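Local coordinates for protein fumarylacetoacetate hydrolase (Burkholderia xenovorans, PDB 5TI1) that probably hydrolyses fumarylacetoacetate to fumarate and acetoacetate, the last step of phenylalanine and tyrosine breakdown, in a metal-dependent active site, at residues D36-S48 with V57-A69. Numbering follows the deposited sequence.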
loop_
_atom_site.group_PDB
_atom_site.type_symbol
_atom_site.label_atom_id
_atom_site.label_comp_id
_atom_site.label_asym_id
_atom_site.label_seq_id
_atom_site.Cartn_x
_atom_site.Cartn_y
_atom_site.Cartn_z
ATOM N N ASP B 36 3.473 -15.777 27.782
ATOM C CA ASP B 36 4.073 -15.468 26.487
ATOM C C ASP B 36 5.405 -14.739 26.633
ATOM O O ASP B 36 6.293 -14.897 25.786
ATOM C CB ASP B 36 3.114 -14.619 25.643
ATOM C CG ASP B 36 1.994 -15.438 25.017
ATOM O OD1 ASP B 36 2.207 -16.633 24.713
ATOM O OD2 ASP B 36 0.892 -14.887 24.826
ATOM N N PHE B 37 5.565 -13.943 27.686
ATOM C CA PHE B 37 6.649 -12.975 27.730
ATOM C C PHE B 37 7.763 -13.396 28.684
ATOM O O PHE B 37 8.108 -12.684 29.633
ATOM C CB PHE B 37 6.049 -11.615 28.065
ATOM C CG PHE B 37 4.906 -11.256 27.152
ATOM C CD1 PHE B 37 5.094 -11.245 25.774
ATOM C CD2 PHE B 37 3.638 -10.991 27.655
ATOM C CE1 PHE B 37 4.047 -10.946 24.917
ATOM C CE2 PHE B 37 2.581 -10.684 26.802
ATOM C CZ PHE B 37 2.789 -10.659 25.434
ATOM N N SER B 38 8.325 -14.568 28.415
ATOM C CA SER B 38 9.503 -15.059 29.113
ATOM C C SER B 38 10.675 -14.109 28.900
ATOM O O SER B 38 10.695 -13.311 27.962
ATOM C CB SER B 38 9.876 -16.442 28.586
ATOM O OG SER B 38 9.891 -16.405 27.159
ATOM N N ILE B 39 11.690 -14.226 29.761
ATOM C CA ILE B 39 12.891 -13.420 29.553
ATOM C C ILE B 39 13.544 -13.762 28.222
ATOM O O ILE B 39 14.342 -12.976 27.700
ATOM C CB ILE B 39 13.881 -13.592 30.726
ATOM C CG1 ILE B 39 14.866 -12.421 30.776
ATOM C CG2 ILE B 39 14.603 -14.920 30.622
ATOM C CD1 ILE B 39 15.904 -12.531 31.883
ATOM N N GLN B 40 13.210 -14.919 27.646
ATOM C CA GLN B 40 13.747 -15.304 26.349
ATOM C C GLN B 40 13.059 -14.587 25.195
ATOM O O GLN B 40 13.580 -14.603 24.073
ATOM C CB GLN B 40 13.630 -16.821 26.159
ATOM C CG GLN B 40 14.593 -17.653 27.014
ATOM C CD GLN B 40 14.114 -17.856 28.438
ATOM O OE1 GLN B 40 13.012 -17.439 28.801
ATOM N NE2 GLN B 40 14.941 -18.513 29.255
ATOM N N ASN B 41 11.912 -13.960 25.441
ATOM C CA ASN B 41 11.149 -13.336 24.369
ATOM C C ASN B 41 11.671 -11.933 24.091
ATOM O O ASN B 41 12.407 -11.719 23.120
ATOM C CB ASN B 41 9.659 -13.308 24.721
ATOM C CG ASN B 41 8.796 -12.872 23.547
ATOM O OD1 ASN B 41 9.302 -12.400 22.531
ATOM N ND2 ASN B 41 7.492 -13.039 23.682
ATOM N N LEU B 42 11.294 -10.976 24.943
ATOM C CA LEU B 42 11.664 -9.572 24.805
ATOM C C LEU B 42 11.141 -8.999 23.485
ATOM O O LEU B 42 11.932 -8.573 22.627
ATOM C CB LEU B 42 13.183 -9.413 24.915
ATOM C CG LEU B 42 13.789 -10.112 26.137
ATOM C CD1 LEU B 42 15.304 -9.933 26.191
ATOM C CD2 LEU B 42 13.131 -9.614 27.417
ATOM N N PRO B 43 9.827 -8.967 23.283
ATOM C CA PRO B 43 9.284 -8.384 22.056
ATOM C C PRO B 43 9.155 -6.873 22.180
ATOM O O PRO B 43 9.116 -6.317 23.278
ATOM C CB PRO B 43 7.908 -9.041 21.941
ATOM C CG PRO B 43 7.476 -9.187 23.392
ATOM C CD PRO B 43 8.756 -9.438 24.188
ATOM N N PHE B 44 9.067 -6.213 21.023
ATOM C CA PHE B 44 8.996 -4.758 20.946
ATOM C C PHE B 44 7.590 -4.289 20.597
ATOM O O PHE B 44 6.907 -4.901 19.769
ATOM C CB PHE B 44 9.978 -4.208 19.906
ATOM C CG PHE B 44 11.414 -4.354 20.298
ATOM C CD1 PHE B 44 12.055 -3.356 21.010
ATOM C CD2 PHE B 44 12.121 -5.486 19.954
ATOM C CE1 PHE B 44 13.386 -3.489 21.377
ATOM C CE2 PHE B 44 13.455 -5.630 20.313
ATOM C CZ PHE B 44 14.086 -4.629 21.026
ATOM N N GLY B 45 7.181 -3.181 21.217
ATOM C CA GLY B 45 5.900 -2.559 20.949
ATOM C C GLY B 45 5.956 -1.070 21.219
ATOM O O GLY B 45 6.996 -0.517 21.585
ATOM N N ILE B 46 4.808 -0.421 21.041
ATOM C CA ILE B 46 4.640 1.009 21.274
ATOM C C ILE B 46 3.517 1.172 22.282
ATOM O O ILE B 46 2.392 0.709 22.044
ATOM C CB ILE B 46 4.331 1.770 19.971
ATOM C CG1 ILE B 46 5.524 1.693 19.002
ATOM C CG2 ILE B 46 3.969 3.218 20.255
ATOM C CD1 ILE B 46 6.760 2.415 19.483
ATOM N N PHE B 47 3.809 1.832 23.402
ATOM C CA PHE B 47 2.821 1.937 24.462
ATOM C C PHE B 47 2.797 3.344 25.035
ATOM O O PHE B 47 3.700 4.162 24.828
ATOM C CB PHE B 47 3.083 0.936 25.599
ATOM C CG PHE B 47 4.160 1.373 26.540
ATOM C CD1 PHE B 47 5.492 1.264 26.180
ATOM C CD2 PHE B 47 3.847 1.905 27.779
ATOM C CE1 PHE B 47 6.487 1.675 27.035
ATOM C CE2 PHE B 47 4.843 2.310 28.641
ATOM C CZ PHE B 47 6.164 2.200 28.266
ATOM N N SER B 48 1.719 3.600 25.756
ATOM C CA SER B 48 1.558 4.755 26.616
ATOM C C SER B 48 0.791 4.258 27.831
ATOM O O SER B 48 0.345 3.109 27.870
ATOM C CB SER B 48 0.824 5.884 25.895
ATOM O OG SER B 48 -0.481 5.460 25.545
ATOM N N VAL B 57 8.679 3.357 23.087
ATOM C CA VAL B 57 9.001 1.964 22.813
ATOM C C VAL B 57 8.993 1.174 24.113
ATOM O O VAL B 57 9.581 1.594 25.118
ATOM C CB VAL B 57 10.358 1.849 22.107
ATOM C CG1 VAL B 57 10.696 0.397 21.920
ATOM C CG2 VAL B 57 10.305 2.574 20.767
ATOM N N GLY B 58 8.336 0.015 24.092
ATOM C CA GLY B 58 8.300 -0.852 25.243
ATOM C C GLY B 58 8.694 -2.267 24.875
ATOM O O GLY B 58 8.606 -2.688 23.721
ATOM N N VAL B 59 9.144 -2.997 25.887
ATOM C CA VAL B 59 9.450 -4.414 25.755
ATOM C C VAL B 59 8.649 -5.163 26.811
ATOM O O VAL B 59 8.729 -4.843 28.002
ATOM C CB VAL B 59 10.962 -4.687 25.893
ATOM C CG1 VAL B 59 11.233 -6.180 25.957
ATOM C CG2 VAL B 59 11.711 -4.075 24.724
ATOM N N ALA B 60 7.874 -6.152 26.372
ATOM C CA ALA B 60 7.070 -6.934 27.304
ATOM C C ALA B 60 7.946 -7.888 28.102
ATOM O O ALA B 60 8.854 -8.535 27.564
ATOM C CB ALA B 60 5.996 -7.725 26.562
ATOM N N ILE B 61 7.665 -7.979 29.397
ATOM C CA ILE B 61 8.312 -8.958 30.259
ATOM C C ILE B 61 7.297 -9.363 31.325
ATOM O O ILE B 61 6.771 -8.514 32.056
ATOM C CB ILE B 61 9.625 -8.400 30.850
ATOM C CG1 ILE B 61 10.372 -9.487 31.626
ATOM C CG2 ILE B 61 9.394 -7.127 31.666
ATOM C CD1 ILE B 61 11.032 -10.503 30.721
ATOM N N GLY B 62 6.970 -10.655 31.375
ATOM C CA GLY B 62 5.896 -11.100 32.247
ATOM C C GLY B 62 4.625 -10.336 31.942
ATOM O O GLY B 62 4.294 -10.071 30.780
ATOM N N ASP B 63 3.915 -9.939 32.999
ATOM C CA ASP B 63 2.709 -9.138 32.846
ATOM C C ASP B 63 3.001 -7.635 32.821
ATOM O O ASP B 63 2.080 -6.829 32.969
ATOM C CB ASP B 63 1.696 -9.489 33.951
ATOM C CG ASP B 63 2.217 -9.208 35.353
ATOM O OD1 ASP B 63 3.271 -8.553 35.490
ATOM O OD2 ASP B 63 1.568 -9.649 36.333
ATOM N N SER B 64 4.255 -7.241 32.624
ATOM C CA SER B 64 4.641 -5.839 32.681
ATOM C C SER B 64 5.269 -5.399 31.354
ATOM O O SER B 64 5.285 -6.136 30.364
ATOM C CB SER B 64 5.584 -5.601 33.862
ATOM O OG SER B 64 4.894 -5.761 35.088
ATOM N N ILE B 65 5.777 -4.169 31.343
ATOM C CA ILE B 65 6.411 -3.566 30.175
ATOM C C ILE B 65 7.618 -2.786 30.660
ATOM O O ILE B 65 7.527 -2.046 31.645
ATOM C CB ILE B 65 5.460 -2.618 29.412
ATOM C CG1 ILE B 65 4.170 -3.326 28.999
ATOM C CG2 ILE B 65 6.151 -2.018 28.210
ATOM C CD1 ILE B 65 3.099 -2.360 28.439
ATOM N N VAL B 66 8.744 -2.944 29.980
ATOM C CA VAL B 66 9.917 -2.123 30.245
ATOM C C VAL B 66 9.845 -0.874 29.372
ATOM O O VAL B 66 9.705 -0.963 28.147
ATOM C CB VAL B 66 11.215 -2.902 29.991
ATOM C CG1 VAL B 66 12.390 -2.006 30.235
ATOM C CG2 VAL B 66 11.282 -4.126 30.893
ATOM N N ASP B 67 9.932 0.290 30.006
ATOM C CA ASP B 67 9.999 1.571 29.312
ATOM C C ASP B 67 11.438 1.756 28.846
ATOM O O ASP B 67 12.319 2.065 29.646
ATOM C CB ASP B 67 9.564 2.693 30.248
ATOM C CG ASP B 67 9.413 4.033 29.546
ATOM O OD1 ASP B 67 10.124 4.295 28.553
ATOM O OD2 ASP B 67 8.578 4.838 30.009
ATOM N N LEU B 68 11.692 1.563 27.551
ATOM C CA LEU B 68 13.077 1.636 27.081
ATOM C C LEU B 68 13.613 3.059 27.160
ATOM O O LEU B 68 14.782 3.266 27.498
ATOM C CB LEU B 68 13.194 1.103 25.655
ATOM C CG LEU B 68 12.740 -0.330 25.402
ATOM C CD1 LEU B 68 13.372 -0.826 24.096
ATOM C CD2 LEU B 68 13.084 -1.234 26.588
ATOM N N ALA B 69 12.767 4.055 26.875
ATOM C CA ALA B 69 13.201 5.445 26.974
ATOM C C ALA B 69 13.631 5.788 28.395
ATOM O O ALA B 69 14.623 6.497 28.599
ATOM C CB ALA B 69 12.091 6.383 26.496
HETATM O O HOH W 1 9.343 -10.856 27.054
#
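Gly-45 and Gly-58 face each other as the hydrogen-bonded pair of an antiparallel beta hairpin, strands 44-49 and 56-61, inside the five-stranded antiparallel sheet of the N-terminal domain. Gly-45 N donates to Gly-58 O and Gly-58 N to Gly-45 O, each at 2.9 Å. The ring of Phe-47 lies against the backbone of Gly-58, which has no side chain, with CD1 3.6 Å from Gly-58 CA. Phe-47 holds CG in the position flanked by its own N and C (chi1 79°), which carries the ring across strand 57-61 as far as strand 64-67. There Ile-65 CG2 covers one face in a CH-pi contact, 4.0 Å from the centroid, and the Asp-67 carboxylate stands almost perpendicular to the ring beyond CZ. Asp-67, the N-cap of helix 68-73, forms a salt bridge through OD2 with Arg-56 NE, tying the start of that helix to the hairpin. On the other side of the sheet Phe-44 lies alongside Val-59 and meets Leu-68 CD1 edge-on at CE1, while Ile-46 CD1 packs on Val-57 CG2. Helix 102-116 covers this side through Leu-112, which touches Val-59 and Leu-68.

Ahead of strand 44-49, loop 36-43 continues alongside the end of strand 57-61. Phe-37 is sandwiched between Ala-60 CB on one face and its neighbour Asp-36 CB on the other. Where the type II' turn 61-64 begins, Gly-62 N donates an almost linear bond (170°) to Phe-37 O at 2.9 Å.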